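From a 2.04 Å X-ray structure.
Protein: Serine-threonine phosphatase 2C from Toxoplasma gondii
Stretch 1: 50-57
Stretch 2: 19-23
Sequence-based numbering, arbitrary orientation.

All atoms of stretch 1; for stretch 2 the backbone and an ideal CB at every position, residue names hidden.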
ATOM      1  N   ARG A  50      22.187  -7.450   8.078  1.00 25.78           N
ATOM      2  CA  ARG A  50      21.353  -7.062   9.212  1.00 25.67           C
ATOM      3  C   ARG A  50      20.143  -7.972   9.295  1.00 25.06           C
ATOM      4  O   ARG A  50      19.806  -8.653   8.332  1.00 25.85           O
ATOM      5  CB  ARG A  50      20.878  -5.610   9.083  1.00 25.32           C
ATOM      6  CG  ARG A  50      21.973  -4.563   9.117  1.00 26.53           C
ATOM      7  CD  ARG A  50      21.373  -3.168   9.217  1.00 27.55           C
ATOM      8  NE  ARG A  50      20.703  -2.960  10.497  1.00 28.02           N
ATOM      9  CZ  ARG A  50      21.325  -2.611  11.619  1.00 28.30           C
ATOM     10  NH1 ARG A  50      22.638  -2.424  11.619  1.00 29.79           N
ATOM     11  NH2 ARG A  50      20.643  -2.459  12.747  1.00 27.41           N
ATOM     12  N   ASP A  51      19.484  -7.979  10.446  1.00 25.60           N
ATOM     13  CA  ASP A  51      18.309  -8.820  10.611  1.00 26.53           C
ATOM     14  C   ASP A  51      17.155  -8.027  11.210  1.00 25.88           C
ATOM     15  O   ASP A  51      16.239  -8.599  11.794  1.00 27.55           O
ATOM     16  CB  ASP A  51      18.647 -10.021  11.499  1.00 28.10           C
ATOM     17  CG  ASP A  51      18.854  -9.633  12.949  1.00 30.65           C
ATOM     18  OD1 ASP A  51      19.177  -8.458  13.217  1.00 32.29           O
ATOM     19  OD2 ASP A  51      18.709 -10.514  13.824  1.00 33.67           O
ATOM     20  N   ASP A  52      17.200  -6.708  11.057  1.00 24.61           N
ATOM     21  CA  ASP A  52      16.152  -5.850  11.595  1.00 25.70           C
ATOM     22  C   ASP A  52      15.586  -4.890  10.544  1.00 25.23           C
ATOM     23  O   ASP A  52      15.079  -3.817  10.881  1.00 25.72           O
ATOM     24  CB  ASP A  52      16.706  -5.049  12.773  1.00 24.66           C
ATOM     25  CG  ASP A  52      17.781  -4.074  12.349  1.00 25.50           C
ATOM     26  OD1 ASP A  52      18.408  -4.316  11.294  1.00 25.23           O
ATOM     27  OD2 ASP A  52      18.004  -3.078  13.067  1.00 26.63           O
ATOM     28  N   CYS A  53      15.692  -5.271   9.273  1.00 25.02           N
ATOM     29  CA  CYS A  53      15.177  -4.457   8.171  1.00 23.14           C
ATOM     30  C   CYS A  53      14.330  -5.293   7.225  1.00 21.91           C
ATOM     31  O   CYS A  53      14.722  -6.389   6.824  1.00 22.04           O
ATOM     32  CB  CYS A  53      16.316  -3.828   7.373  1.00 24.11           C
ATOM     33  SG  CYS A  53      17.253  -2.593   8.274  1.00 28.35           S
ATOM     34  N   ALA A  54      13.165  -4.770   6.859  1.00 20.76           N
ATOM     35  CA  ALA A  54      12.287  -5.484   5.947  1.00 18.89           C
ATOM     36  C   ALA A  54      11.375  -4.514   5.218  1.00 18.30           C
ATOM     37  O   ALA A  54      11.171  -3.386   5.669  1.00 15.18           O
ATOM     38  CB  ALA A  54      11.463  -6.515   6.713  1.00 18.30           C
ATOM     39  N   PHE A  55      10.843  -4.965   4.086  1.00 17.10           N
ATOM     40  CA  PHE A  55       9.931  -4.168   3.267  1.00 17.15           C
ATOM     41  C   PHE A  55       8.598  -4.899   3.148  1.00 16.63           C
ATOM     42  O   PHE A  55       8.563  -6.118   2.977  1.00 13.45           O
ATOM     43  CB  PHE A  55      10.500  -3.954   1.863  1.00 17.49           C
ATOM     44  CG  PHE A  55       9.554  -3.246   0.931  1.00 18.78           C
ATOM     45  CD1 PHE A  55       9.509  -1.856   0.886  1.00 20.79           C
ATOM     46  CD2 PHE A  55       8.691  -3.969   0.115  1.00 18.47           C
ATOM     47  CE1 PHE A  55       8.623  -1.196   0.039  1.00 20.41           C
ATOM     48  CE2 PHE A  55       7.798  -3.317  -0.736  1.00 18.40           C
ATOM     49  CZ  PHE A  55       7.763  -1.931  -0.774  1.00 17.93           C
ATOM     50  N   PHE A  56       7.509  -4.144   3.233  1.00 14.71           N
ATOM     51  CA  PHE A  56       6.172  -4.714   3.128  1.00 15.87           C
ATOM     52  C   PHE A  56       5.353  -3.878   2.161  1.00 15.02           C
ATOM     53  O   PHE A  56       5.296  -2.658   2.291  1.00 13.66           O
ATOM     54  CB  PHE A  56       5.498  -4.720   4.501  1.00 16.43           C
ATOM     55  CG  PHE A  56       6.259  -5.488   5.539  1.00 19.32           C
ATOM     56  CD1 PHE A  56       6.170  -6.877   5.603  1.00 20.19           C
ATOM     57  CD2 PHE A  56       7.099  -4.828   6.433  1.00 20.72           C
ATOM     58  CE1 PHE A  56       6.912  -7.600   6.550  1.00 22.69           C
ATOM     59  CE2 PHE A  56       7.842  -5.543   7.380  1.00 21.25           C
ATOM     60  CZ  PHE A  56       7.747  -6.928   7.438  1.00 19.23           C
ATOM     61  N   GLY A  57       4.701  -4.533   1.207  1.00 16.59           N
ATOM     62  CA  GLY A  57       3.898  -3.802   0.242  1.00 15.97           C
ATOM     63  C   GLY A  57       2.723  -4.590  -0.310  1.00 16.86           C
ATOM     64  O   GLY A  57       2.837  -5.779  -0.596  1.00 16.61           O
ATOM     65  N   UNK A  19      10.436 -14.632  11.552  1.00 27.03           N
ATOM     66  CA  UNK A  19      11.655 -13.932  11.168  1.00 26.53           C
ATOM     67  C   UNK A  19      12.241 -13.301  12.431  1.00 27.53           C
ATOM     68  O   UNK A  19      11.555 -13.165  13.447  1.00 27.34           O
ATOM     69  CB  UNK A  19      11.383 -12.880  10.091  1.00 26.53           C
ATOM     70  N   UNK A  20      13.521 -12.915  12.389  1.00 28.58           N
ATOM     71  CA  UNK A  20      14.167 -12.310  13.554  1.00 28.54           C
ATOM     72  C   UNK A  20      13.375 -11.219  14.280  1.00 28.84           C
ATOM     73  O   UNK A  20      13.175 -11.299  15.494  1.00 28.23           O
ATOM     74  CB  UNK A  20      15.507 -11.718  13.113  1.00 28.54           C
ATOM     75  N   UNK A  21      12.907 -10.216  13.545  1.00 27.44           N
ATOM     76  CA  UNK A  21      12.175  -9.117  14.167  1.00 27.08           C
ATOM     77  C   UNK A  21      10.656  -9.143  14.021  1.00 26.20           C
ATOM     78  O   UNK A  21       9.987  -8.208  14.461  1.00 27.95           O
ATOM     79  CB  UNK A  21      12.691  -7.799  13.586  1.00 27.08           C
ATOM     80  N   UNK A  22      10.100 -10.200  13.438  1.00 23.19           N
ATOM     81  CA  UNK A  22       8.651 -10.248  13.255  1.00 23.32           C
ATOM     82  C   UNK A  22       8.189 -11.549  12.629  1.00 22.64           C
ATOM     83  O   UNK A  22       8.980 -12.270  12.024  1.00 24.04           O
ATOM     84  CB  UNK A  22       8.191  -9.073  12.390  1.00 23.32           C
ATOM     85  N   UNK A  23       6.898 -11.835  12.763  1.00 22.85           N
ATOM     86  CA  UNK A  23       6.309 -13.016  12.145  1.00 22.87           C
ATOM     87  C   UNK A  23       5.361 -12.456  11.091  1.00 23.33           C
ATOM     88  O   UNK A  23       4.702 -11.436  11.318  1.00 22.69           O
ATOM     89  CB  UNK A  23       5.598 -13.920  13.154  1.00 22.87           C
TER

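Position 19 opens the stretch with extended backbone angles (phi -123°, psi 163°). Its CA-to-CB bond points toward stretch 1, yet no atom of that stretch lies within 5.5 Å of the ideal CB, so the neighbouring segment sets little limit here and many side chains, polar or apolar, would suit. The backbone is more committed: the N of position 19 donates to the O of position 22 at 2.8 Å, and the N of position 22 returns a weak bond to the O of position 19 at 3.3 Å, which closes a tight turn over the two intervening residues. The deposited residue is Tyr19, with chi1 in the m well; its side chain makes no contact with stretch 1.

Position 20 is the first corner of that turn. Its phi of -46° and psi of -52° are compatible with proline as well as with most other residues, and the CB points toward stretch 1, where it sits 3.5 Å from the O of Asp51. The carboxylate of Asp51 is also close by, so a small or compact side chain would fit, and a donor could find an acceptor, whereas an acid would meet like charge. The residue is Pro20, whose ring is C-gamma exo. It answers the acidic surroundings by packing alone: CB lies 3.5 Å from Asp51 O and 3.6 Å from Asp51 OD2. Lacking an N-H, proline cannot donate from its own backbone, and no direct hydrogen bond joins the two stretches.

At position 21, the second corner, phi is -102° and psi 5°. The CB again points toward stretch 1, 4.1 Å from Asp51 O and 4.4 Å from Asp52 CA. It faces backbone rather than a deep pocket, so a small residue such as alanine or serine would sit easily. Ala21 is found here, its methyl resting lightly against these atoms. A water makes the polar link that the side chain does not: Ala21 N donates to it at 2.9 Å, and the water in turn donates to Asp51 O at 2.8 Å.

Position 22 is fully extended (phi -178°, psi 162°), and its CB points toward two apolar groups of the facing strand, the methyl of Ala54 and the ring of Phe56. The nearest atom of stretch 1, Phe56 CZ, is 5.4 Å from the ideal CB, leaving room for a large apolar side chain such as leucine, methionine or an aromatic. Phe22 fills it with chi1 in the p well. The edge of Phe56 meets one face of the Phe22 ring, with centroids 5.2 Å apart, planes at 80° and Phe56 CZ 3.6 Å from Phe22 CE1. Farther round the ring, Phe22 CE2 packs 3.7 Å from Ala54 CB.

Position 23 continues the strand, out of reach of stretch 1, which sets no limit on size or charge, so many side chains would suit. Asp23 occupies it and is hydrogen-bonded elsewhere in the structure.

Stretch 2 19-23: YPAFD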
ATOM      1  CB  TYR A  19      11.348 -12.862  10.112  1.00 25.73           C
ATOM      2  CG  TYR A  19      10.862 -13.430   8.791  1.00 24.70           C
ATOM      3  CD1 TYR A  19      11.748 -14.010   7.882  1.00 24.24           C
ATOM      4  CD2 TYR A  19       9.509 -13.410   8.463  1.00 26.07           C
ATOM      5  CE1 TYR A  19      11.296 -14.554   6.679  1.00 23.47           C
ATOM      6  CE2 TYR A  19       9.041 -13.952   7.263  1.00 25.37           C
ATOM      7  CZ  TYR A  19       9.937 -14.521   6.375  1.00 26.14           C
ATOM      8  OH  TYR A  19       9.468 -15.045   5.191  1.00 23.52           O
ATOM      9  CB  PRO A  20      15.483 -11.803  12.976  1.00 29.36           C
ATOM     10  CG  PRO A  20      15.817 -12.871  11.985  1.00 29.24           C
ATOM     11  CD  PRO A  20      14.488 -13.093  11.290  1.00 29.77           C
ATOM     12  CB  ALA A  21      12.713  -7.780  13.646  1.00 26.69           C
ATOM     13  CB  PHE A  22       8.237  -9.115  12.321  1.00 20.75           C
ATOM     14  CG  PHE A  22       8.845  -9.237  10.952  1.00 21.45           C
ATOM     15  CD1 PHE A  22       8.203  -9.961   9.943  1.00 20.48           C
ATOM     16  CD2 PHE A  22      10.096  -8.689  10.690  1.00 20.12           C
ATOM     17  CE1 PHE A  22       8.803 -10.137   8.696  1.00 20.61           C
ATOM     18  CE2 PHE A  22      10.706  -8.860   9.443  1.00 21.31           C
ATOM     19  CZ  PHE A  22      10.057  -9.585   8.446  1.00 18.45           C
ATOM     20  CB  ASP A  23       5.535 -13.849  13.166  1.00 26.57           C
ATOM     21  CG  ASP A  23       6.401 -14.295  14.325  1.00 30.66           C
ATOM     22  OD1 ASP A  23       7.599 -14.571  14.095  1.00 30.24           O
ATOM     23  OD2 ASP A  23       5.886 -14.374  15.464  1.00 34.21           O
TER
HETATM   24  O   HOH W   1      13.891  -9.696  10.813  1.00 23.51           O
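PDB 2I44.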